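PDB 6QV5: CHAD domain from Ricinus communis, which probably binds inorganic polyphosphate through its all-helical CHAD fold and carries a zinc ion in this crystal. Local coordinates for residues 157-160 with 161-165; 171-174 with 175-179. All coordinates share one frame; numbering follows the deposited sequence.

Interaction 1: residues 157-160 with 161-165; sequences GAWM and LETAP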
loop_
_atom_site.group_PDB
_atom_site.type_symbol
_atom_site.label_atom_id
_atom_site.label_comp_id
_atom_site.label_asym_id
_atom_site.label_seq_id
_atom_site.Cartn_x
_atom_site.Cartn_y
_atom_site.Cartn_z
ATOM N N GLY A 157 -15.609 -12.955 -0.239
ATOM C CA GLY A 157 -15.712 -13.827 -1.404
ATOM C C GLY A 157 -17.149 -14.127 -1.780
ATOM O O GLY A 157 -17.491 -14.126 -2.966
ATOM N N ALA A 158 -18.005 -14.356 -0.760
ATOM C CA ALA A 158 -19.436 -14.628 -0.916
ATOM C C ALA A 158 -20.174 -13.392 -1.439
ATOM O O ALA A 158 -21.051 -13.525 -2.293
ATOM C CB ALA A 158 -20.033 -15.074 0.410
ATOM N N TRP A 159 -19.805 -12.196 -0.933
ATOM C CA TRP A 159 -20.379 -10.913 -1.340
ATOM C C TRP A 159 -19.958 -10.585 -2.776
ATOM O O TRP A 159 -20.789 -10.122 -3.558
ATOM C CB TRP A 159 -19.963 -9.798 -0.361
ATOM C CG TRP A 159 -20.292 -8.412 -0.830
ATOM C CD1 TRP A 159 -21.492 -7.774 -0.727
ATOM C CD2 TRP A 159 -19.408 -7.503 -1.496
ATOM N NE1 TRP A 159 -21.411 -6.520 -1.288
ATOM C CE2 TRP A 159 -20.143 -6.329 -1.773
ATOM C CE3 TRP A 159 -18.064 -7.572 -1.903
ATOM C CZ2 TRP A 159 -19.579 -5.231 -2.434
ATOM C CZ3 TRP A 159 -17.506 -6.483 -2.554
ATOM C CH2 TRP A 159 -18.257 -5.327 -2.805
ATOM N N MET A 160 -18.675 -10.843 -3.115
ATOM C CA MET A 160 -18.078 -10.622 -4.437
ATOM C C MET A 160 -18.858 -11.373 -5.525
ATOM O O MET A 160 -19.239 -10.763 -6.524
ATOM C CB MET A 160 -16.599 -11.056 -4.427
ATOM C CG MET A 160 -15.869 -10.829 -5.737
ATOM S SD MET A 160 -14.370 -11.836 -5.854
ATOM C CE MET A 160 -15.046 -13.362 -6.454
ATOM N N LEU A 161 -19.108 -12.679 -5.313
ATOM C CA LEU A 161 -19.826 -13.541 -6.255
ATOM C C LEU A 161 -21.314 -13.210 -6.379
ATOM O O LEU A 161 -21.883 -13.404 -7.452
ATOM C CB LEU A 161 -19.627 -15.026 -5.909
ATOM C CG LEU A 161 -18.195 -15.561 -6.008
ATOM C CD1 LEU A 161 -17.994 -16.723 -5.074
ATOM C CD2 LEU A 161 -17.836 -15.950 -7.438
ATOM N N GLU A 162 -21.938 -12.709 -5.294
ATOM C CA GLU A 162 -23.355 -12.337 -5.276
ATOM C C GLU A 162 -23.607 -11.018 -6.025
ATOM O O GLU A 162 -24.580 -10.924 -6.775
ATOM C CB GLU A 162 -23.882 -12.258 -3.829
ATOM C CG GLU A 162 -25.400 -12.180 -3.727
ATOM C CD GLU A 162 -26.012 -12.148 -2.337
ATOM O OE1 GLU A 162 -25.288 -11.854 -1.357
ATOM O OE2 GLU A 162 -27.233 -12.410 -2.231
ATOM N N THR A 163 -22.735 -10.011 -5.820
ATOM C CA THR A 163 -22.858 -8.688 -6.437
ATOM C C THR A 163 -22.374 -8.663 -7.903
ATOM O O THR A 163 -22.829 -7.808 -8.666
ATOM C CB THR A 163 -22.174 -7.607 -5.569
ATOM O OG1 THR A 163 -22.272 -7.955 -4.189
ATOM C CG2 THR A 163 -22.785 -6.228 -5.769
ATOM N N ALA A 164 -21.474 -9.597 -8.292
ATOM C CA ALA A 164 -20.902 -9.691 -9.643
ATOM C C ALA A 164 -21.936 -9.730 -10.800
ATOM O O ALA A 164 -21.796 -8.891 -11.687
ATOM C CB ALA A 164 -19.941 -10.868 -9.749
ATOM N N PRO A 165 -22.979 -10.611 -10.840
ATOM C CA PRO A 165 -23.907 -10.575 -11.989
ATOM C C PRO A 165 -24.871 -9.385 -12.017
ATOM O O PRO A 165 -25.513 -9.149 -13.042
ATOM C CB PRO A 165 -24.648 -11.910 -11.888
ATOM C CG PRO A 165 -24.636 -12.232 -10.445
ATOM C CD PRO A 165 -23.348 -11.691 -9.896
#
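Trp159 O is gripped twice by a single residue one turn further along the helix. The amide Thr163 N reaches it at 3.0 Å, and the hydroxyl Thr163 OG1 gives its proton to Trp159 O at 2.7 Å. The two donors come in from opposite faces of the carbonyl plane, the amide closer to that plane and the hydroxyl tilted 33° from it. A weak third bond comes from Glu162 N.

The hydroxyl does a second job, since OG1 also lies over one face of the Trp159 indole, 3.3 Å above the plane and displaced toward the rim on the NE1 side. The indole N-H points badly for a bond, so this is a contact of oxygen with ring face. With CG of Trp159 set anti to the backbone N (chi1 169°), the side chain swings forward along the helix and brings one face of the ring against Thr163 OG1. Turning OG1 beside its own backbone N, at a chi1 of -32° well short of the usual -60°, aims it at the carbonyl and the ring together.

Around these two residues the backbone keeps its i to i+4 bonds: Leu161 N bonds to Gly157 O at 3.2 Å, Glu162 N to Ala158 O, and Ala164 N to Met160 O. Ala164 CB also packs on Met160 O, 3.3 Å away. Met160 CE lies 3.9 Å from both CG and CD2 of Leu161. CG and CD1 of Leu161 in turn lean on Gly157 O.

The contact lies near the C-terminal end of helix 147-163, on the surface of the CHAD domain. Against helix 26-42, Trp159 and Met160 settle on Leu34, Met160 also on Pro31, and Ala164 on Phe30, while Trp159 and Thr163 also meet the loop residue Ala78.

Interaction 2: residues 171-174 with 175-179; sequences AAHF and SRQIM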
loop_
_atom_site.group_PDB
_atom_site.type_symbol
_atom_site.label_atom_id
_atom_site.label_comp_id
_atom_site.label_asym_id
_atom_site.label_seq_id
_atom_site.Cartn_x
_atom_site.Cartn_y
_atom_site.Cartn_z
ATOM N N ALA A 171 -16.434 -3.516 -19.160
ATOM C CA ALA A 171 -15.313 -3.127 -18.302
ATOM C C ALA A 171 -14.655 -1.845 -18.818
ATOM O O ALA A 171 -14.174 -1.049 -18.013
ATOM C CB ALA A 171 -14.290 -4.250 -18.232
ATOM N N ALA A 172 -14.652 -1.645 -20.158
ATOM C CA ALA A 172 -14.083 -0.478 -20.839
ATOM C C ALA A 172 -14.821 0.816 -20.497
ATOM O O ALA A 172 -14.177 1.855 -20.345
ATOM C CB ALA A 172 -14.075 -0.700 -22.345
ATOM N N HIS A 173 -16.165 0.749 -20.367
ATOM C CA HIS A 173 -17.016 1.889 -20.020
ATOM C C HIS A 173 -16.778 2.326 -18.573
ATOM O O HIS A 173 -16.746 3.527 -18.301
ATOM C CB HIS A 173 -18.499 1.551 -20.243
ATOM C CG HIS A 173 -19.412 2.733 -20.127
ATOM N ND1 HIS A 173 -19.813 3.448 -21.243
ATOM C CD2 HIS A 173 -19.975 3.287 -19.027
ATOM C CE1 HIS A 173 -20.602 4.408 -20.789
ATOM N NE2 HIS A 173 -20.727 4.354 -19.462
ATOM N N PHE A 174 -16.623 1.354 -17.652
ATOM C CA PHE A 174 -16.378 1.620 -16.237
ATOM C C PHE A 174 -14.958 2.139 -16.004
ATOM O O PHE A 174 -14.790 3.108 -15.262
ATOM C CB PHE A 174 -16.658 0.367 -15.381
ATOM C CG PHE A 174 -16.384 0.541 -13.904
ATOM C CD1 PHE A 174 -17.323 1.134 -13.069
ATOM C CD2 PHE A 174 -15.184 0.110 -13.347
ATOM C CE1 PHE A 174 -17.062 1.306 -11.707
ATOM C CE2 PHE A 174 -14.922 0.289 -11.987
ATOM C CZ PHE A 174 -15.865 0.878 -11.175
ATOM N N SER A 175 -13.947 1.483 -16.615
ATOM C CA SER A 175 -12.533 1.839 -16.471
ATOM C C SER A 175 -12.203 3.244 -16.956
ATOM O O SER A 175 -11.416 3.918 -16.299
ATOM C CB SER A 175 -11.632 0.816 -17.153
ATOM O OG SER A 175 -11.846 0.784 -18.554
ATOM N N ARG A 176 -12.795 3.689 -18.089
ATOM C CA ARG A 176 -12.540 5.026 -18.639
ATOM C C ARG A 176 -13.029 6.147 -17.709
ATOM O O ARG A 176 -12.363 7.175 -17.611
ATOM C CB ARG A 176 -13.073 5.188 -20.080
ATOM C CG ARG A 176 -14.592 5.238 -20.245
ATOM C CD ARG A 176 -14.977 5.569 -21.673
ATOM N NE ARG A 176 -15.217 4.361 -22.465
ATOM C CZ ARG A 176 -15.076 4.283 -23.784
ATOM N NH1 ARG A 176 -14.674 5.340 -24.481
ATOM N NH2 ARG A 176 -15.325 3.145 -24.418
ATOM N N GLN A 177 -14.158 5.925 -17.002
ATOM C CA GLN A 177 -14.739 6.880 -16.052
ATOM C C GLN A 177 -13.852 7.015 -14.808
ATOM O O GLN A 177 -13.649 8.128 -14.320
ATOM C CB GLN A 177 -16.165 6.459 -15.653
ATOM C CG GLN A 177 -17.189 6.561 -16.784
ATOM C CD GLN A 177 -18.525 5.957 -16.419
ATOM O OE1 GLN A 177 -18.624 4.817 -15.948
ATOM N NE2 GLN A 177 -19.593 6.706 -16.651
ATOM N N ILE A 178 -13.319 5.876 -14.314
ATOM C CA ILE A 178 -12.435 5.790 -13.145
ATOM C C ILE A 178 -11.045 6.359 -13.482
ATOM O O ILE A 178 -10.513 7.155 -12.706
ATOM C CB ILE A 178 -12.392 4.328 -12.584
ATOM C CG1 ILE A 178 -13.795 3.831 -12.114
ATOM C CG2 ILE A 178 -11.325 4.126 -11.491
ATOM C CD1 ILE A 178 -14.493 4.579 -10.890
ATOM N N MET A 179 -10.477 5.960 -14.642
ATOM C CA MET A 179 -9.166 6.411 -15.121
ATOM C C MET A 179 -9.122 7.912 -15.395
ATOM O O MET A 179 -8.084 8.530 -15.165
ATOM C CB MET A 179 -8.709 5.606 -16.349
ATOM C CG MET A 179 -7.293 5.065 -16.232
ATOM S SD MET A 179 -6.995 3.989 -14.799
ATOM C CE MET A 179 -7.663 2.453 -15.389
#
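Residues 171-179 form one unbroken run of helix, its first turns tied by i to i+4 bonds. Ser175 N meets Ala171 O at 2.9 Å, Arg176 N meets Ala172 O, and Ile178 N meets Phe174 O at 3.3 Å.

CG1 of Ile178 sits over one face of the Phe174 ring, a CH-pi contact 3.9 Å from CG1 to the ring centroid and 21° off the normal, with CE2 and CZ its nearest ring atoms. Phe174 CG lies anti to the backbone N (chi1 178°), sending the ring along the helix to meet Ile178. The buried Ser175 OG lies 3.0 Å from Ala171 O and 3.1 Å from Ala172 O, the choice unsettled, and bonds weakly with Tyr222 OH. Arg176 CG, between its backbone N and carbonyl carbon, lies 3.4 Å from Ala172 O and His173 O, and a bend at chi3 returns NE toward Ala172 O. Gln177 crosses His173, amide and imidazole planes 68° apart, with OE1 3.7 Å from His173 CD2.

The chemistry divides around the helix. Inward, Phe174 also meets the ring of Phe74; on the exposed side Arg176 NE offers Ala172 O only a weak bond, and Gln177 OE1 and His173 O, both acceptors, do not bond.

In the fold
The two contacts lie on consecutive helices of the CHAD domain: interaction 1 at the end of helix 147-163, interaction 2 at the start of helix 171-192, with the chain turning between them. Their centres are 20 Å apart and their nearest atoms about 11 Å, so they do not touch, yet both helices rest on helix 26-42. Interaction 1 is a surface contact, whereas interaction 2 is partly buried and packs against helix 54-73 as well. In both, an aromatic ring is covered by the residue four positions on, by a hydroxyl oxygen at 157-165 and by an aliphatic carbon at 171-179. Both lie away from the zinc site.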